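Local coordinates for protein A-adding tRNA nucleotidyltransferase (Aquifex aeolicus, PDB 4WBY) that adds the terminal adenosine to tRNA ending in CC, using ATP and magnesium to complete the CCA 3' end, at residues L168-F173 / F179-S184. Sequence-based numbering, arbitrary orientation.
Sequences LRALRF and FKLSRS. With SO4 (sulfate ion), chain D.
L181 reaches with its forked tip to helix 165-177, where A170 and L171 receive it. With CG anti to the carbonyl carbon (chi1 -55°), its two methyls are carried onto the helix: CD2 meets CB of A170 at 4.0 Å, and CD1 lies 4.3 Å from CD2 of L171, so each branch has its own partner. The contact is small and purely apolar, burying 131 Å² in total.

Elsewhere on the same helix, R172 carries a charged contact. Its CG stands anti to the backbone N, and the chain runs on through CD with a bend at chi3 (59°). NE then forms a salt bridge with E209, which would be expected to fix the rotation of the guanidinium. NH1 donates to O3 of a sulfate ion, probably taken up from the crystallisation liquor, at 3.1 Å and nearly straight (173°), with the oxygen at the guanidinium edge. On the NH2 side, NH1 of R169 lies in the guanidinium plane, 3.3 Å from NH2 of R172. O3 of the sulfate also sits 3.5 Å from CZ of F173, at the ring edge. R35 and R176 bind the anion too; with R172 they belong to the ATP-binding site, so the sulfate may occupy a place suited to a phosphate.

This is the C-terminal, nucleotidyltransferase part of the A-adding enzyme, a class II CCA-adding relative. L168 to R172 all belong to its ATP-binding site, and R169 is salt-bridged to D119. Strand 180-181 pairs in parallel with strand 151-152, whose I152 touches L181 and F173; S182 then N-caps helix 183-194 through T185 N. Helix 203-214 packs on L168 and R172, helix 219-228 on L168, L171 and R172.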
ATOM      1  N   LEU A 168       8.266  -4.183   9.984  1.00 12.91           N
ATOM      2  CA  LEU A 168       7.897  -3.371   8.829  1.00 12.68           C
ATOM      3  C   LEU A 168       6.483  -2.809   8.976  1.00 12.20           C
ATOM      4  O   LEU A 168       6.239  -1.648   8.629  1.00 14.09           O
ATOM      5  CB  LEU A 168       8.020  -4.179   7.526  1.00 14.01           C
ATOM      6  CG  LEU A 168       9.414  -4.670   7.127  1.00 16.88           C
ATOM      7  CD1 LEU A 168       9.345  -5.350   5.766  1.00 19.95           C
ATOM      8  CD2 LEU A 168      10.444  -3.549   7.119  1.00 20.53           C
ATOM      9  N   ARG A 169       5.554  -3.624   9.477  1.00 11.90           N
ATOM     10  CA  ARG A 169       4.165  -3.175   9.621  1.00 12.28           C
ATOM     11  C   ARG A 169       4.074  -1.981  10.570  1.00 11.77           C
ATOM     12  O   ARG A 169       3.308  -1.050  10.322  1.00 12.38           O
ATOM     13  CB  ARG A 169       3.269  -4.303  10.137  1.00 14.62           C
ATOM     14  CG  ARG A 169       3.105  -5.461   9.175  1.00 18.10           C
ATOM     15  CD  ARG A 169       2.180  -6.535   9.746  1.00 22.53           C
ATOM     16  NE  ARG A 169       0.874  -6.019  10.131  1.00 26.05           N
ATOM     17  CZ  ARG A 169      -0.193  -5.999   9.337  1.00 27.93           C
ATOM     18  NH1 ARG A 169      -0.113  -6.454   8.090  1.00 28.07           N
ATOM     19  NH2 ARG A 169      -1.343  -5.512   9.789  1.00 27.98           N
ATOM     20  N   ALA A 170       4.860  -2.008  11.647  1.00 11.56           N
ATOM     21  CA  ALA A 170       4.856  -0.899  12.605  1.00 11.42           C
ATOM     22  C   ALA A 170       5.181   0.409  11.910  1.00 11.35           C
ATOM     23  O   ALA A 170       4.573   1.450  12.185  1.00 13.15           O
ATOM     24  CB  ALA A 170       5.849  -1.151  13.733  1.00 11.34           C
ATOM     25  N   LEU A 171       6.152   0.350  11.005  1.00 12.26           N
ATOM     26  CA  LEU A 171       6.613   1.547  10.325  1.00 12.67           C
ATOM     27  C   LEU A 171       5.605   1.991   9.267  1.00 13.25           C
ATOM     28  O   LEU A 171       5.437   3.189   9.034  1.00 13.07           O
ATOM     29  CB  LEU A 171       7.998   1.296   9.717  1.00 13.06           C
ATOM     30  CG  LEU A 171       9.043   0.822  10.739  1.00 12.86           C
ATOM     31  CD1 LEU A 171      10.426   0.701  10.105  1.00 14.71           C
ATOM     32  CD2 LEU A 171       9.064   1.742  11.967  1.00 15.29           C
ATOM     33  N   ARG A 172       4.909   1.037   8.650  1.00 12.38           N
ATOM     34  CA  ARG A 172       3.836   1.398   7.719  1.00 12.17           C
ATOM     35  C   ARG A 172       2.724   2.167   8.441  1.00 12.95           C
ATOM     36  O   ARG A 172       2.287   3.221   7.969  1.00 13.79           O
ATOM     37  CB  ARG A 172       3.251   0.172   7.015  1.00 12.81           C
ATOM     38  CG  ARG A 172       2.000   0.502   6.195  1.00 15.55           C
ATOM     39  CD  ARG A 172       1.714  -0.549   5.119  1.00 17.86           C
ATOM     40  NE  ARG A 172       1.508  -1.898   5.646  1.00 16.40           N
ATOM     41  CZ  ARG A 172       0.334  -2.396   6.014  1.00 16.91           C
ATOM     42  NH1 ARG A 172      -0.766  -1.658   5.940  1.00 21.42           N
ATOM     43  NH2 ARG A 172       0.259  -3.644   6.458  1.00 18.97           N
ATOM     44  N   PHE A 173       2.273   1.663   9.590  1.00 12.28           N
ATOM     45  CA  PHE A 173       1.215   2.369  10.308  1.00 12.36           C
ATOM     46  C   PHE A 173       1.714   3.688  10.890  1.00 12.53           C
ATOM     47  O   PHE A 173       0.985   4.684  10.858  1.00 13.24           O
ATOM     48  CB  PHE A 173       0.602   1.485  11.400  1.00 12.67           C
ATOM     49  CG  PHE A 173      -0.168   0.317  10.848  1.00 13.13           C
ATOM     50  CD1 PHE A 173      -1.241   0.522   9.989  1.00 17.27           C
ATOM     51  CD2 PHE A 173       0.190  -0.982  11.158  1.00 15.99           C
ATOM     52  CE1 PHE A 173      -1.955  -0.552   9.462  1.00 16.53           C
ATOM     53  CE2 PHE A 173      -0.521  -2.056  10.646  1.00 18.31           C
ATOM     54  CZ  PHE A 173      -1.594  -1.843   9.790  1.00 17.34           C
ATOM     55  N   PHE A 179       2.163   8.677  13.372  1.00 12.67           N
ATOM     56  CA  PHE A 179       2.274   8.245  14.765  1.00 13.05           C
ATOM     57  C   PHE A 179       3.742   7.941  15.074  1.00 14.20           C
ATOM     58  O   PHE A 179       4.550   7.711  14.165  1.00 16.53           O
ATOM     59  CB  PHE A 179       1.445   6.983  15.055  1.00 12.64           C
ATOM     60  CG  PHE A 179      -0.045   7.210  15.243  1.00 11.79           C
ATOM     61  CD1 PHE A 179      -0.677   8.373  14.831  1.00 12.19           C
ATOM     62  CD2 PHE A 179      -0.811   6.222  15.863  1.00 12.19           C
ATOM     63  CE1 PHE A 179      -2.060   8.536  15.020  1.00 13.03           C
ATOM     64  CE2 PHE A 179      -2.183   6.378  16.066  1.00 13.74           C
ATOM     65  CZ  PHE A 179      -2.806   7.539  15.636  1.00 14.35           C
ATOM     66  N   LYS A 180       4.062   7.884  16.365  1.00 15.25           N
ATOM     67  CA  LYS A 180       5.378   7.463  16.820  1.00 14.91           C
ATOM     68  C   LYS A 180       5.302   6.078  17.445  1.00 14.10           C
ATOM     69  O   LYS A 180       4.262   5.683  17.955  1.00 15.37           O
ATOM     70  CB  LYS A 180       5.934   8.462  17.832  1.00 21.86           C
ATOM     71  CG  LYS A 180       6.261   9.825  17.229  1.00 31.06           C
ATOM     72  CD  LYS A 180       6.940  10.739  18.237  1.00 42.26           C
ATOM     73  CE  LYS A 180       8.259  10.150  18.729  1.00 51.33           C
ATOM     74  NZ  LYS A 180       9.200   9.858  17.609  1.00 56.05           N
ATOM     75  N   LEU A 181       6.402   5.335  17.407  1.00 14.41           N
ATOM     76  CA  LEU A 181       6.496   4.122  18.206  1.00 12.82           C
ATOM     77  C   LEU A 181       6.498   4.461  19.693  1.00 13.72           C
ATOM     78  O   LEU A 181       7.100   5.461  20.107  1.00 15.45           O
ATOM     79  CB  LEU A 181       7.762   3.334  17.854  1.00 13.40           C
ATOM     80  CG  LEU A 181       7.964   2.969  16.385  1.00 14.88           C
ATOM     81  CD1 LEU A 181       9.311   2.286  16.226  1.00 17.80           C
ATOM     82  CD2 LEU A 181       6.830   2.077  15.942  1.00 17.38           C
ATOM     83  N   SER A 182       5.853   3.627  20.504  1.00 13.67           N
ATOM     84  CA  SER A 182       5.988   3.778  21.952  1.00 14.05           C
ATOM     85  C   SER A 182       7.462   3.589  22.320  1.00 13.30           C
ATOM     86  O   SER A 182       8.215   2.965  21.575  1.00 14.40           O
ATOM     87  CB  SER A 182       5.094   2.786  22.717  1.00 15.21           C
ATOM     88  OG  SER A 182       5.791   1.623  23.134  1.00 15.97           O
ATOM     89  N   ARG A 183       7.871   4.121  23.465  1.00 15.53           N
ATOM     90  CA  ARG A 183       9.269   4.023  23.864  1.00 17.07           C
ATOM     91  C   ARG A 183       9.739   2.574  23.936  1.00 14.46           C
ATOM     92  O   ARG A 183      10.788   2.236  23.381  1.00 15.17           O
ATOM     93  CB  ARG A 183       9.486   4.729  25.202  1.00 24.92           C
ATOM     94  CG  ARG A 183       9.253   6.222  25.115  1.00 37.63           C
ATOM     95  CD  ARG A 183       9.337   6.884  26.484  1.00 46.15           C
ATOM     96  NE  ARG A 183       8.675   8.185  26.495  1.00 55.08           N
ATOM     97  CZ  ARG A 183       7.461   8.398  26.991  1.00 59.66           C
ATOM     98  NH1 ARG A 183       6.779   7.394  27.526  1.00 60.86           N
ATOM     99  NH2 ARG A 183       6.930   9.614  26.960  1.00 60.65           N
ATOM    100  N   SER A 184       8.967   1.706  24.587  1.00 14.19           N
ATOM    101  CA  SER A 184       9.390   0.309  24.677  1.00 14.62           C
ATOM    102  C   SER A 184       9.260  -0.399  23.329  1.00 13.32           C
ATOM    103  O   SER A 184      10.100  -1.224  22.983  1.00 14.16           O
ATOM    104  CB  SER A 184       8.601  -0.449  25.743  1.00 19.12           C
ATOM    105  OG  SER A 184       7.219  -0.448  25.461  1.00 24.23           O
TER
HETATM  106  S   SO4 D2003      -4.742  -2.491   7.056  1.00 35.33           S
HETATM  107  O1  SO4 D2003      -5.288  -2.645   8.417  1.00 38.78           O
HETATM  108  O2  SO4 D2003      -4.814  -1.076   6.703  1.00 35.17           O
HETATM  109  O3  SO4 D2003      -3.362  -2.968   6.980  1.00 38.42           O
HETATM  110  O4  SO4 D2003      -5.586  -3.250   6.138  1.00 40.48           O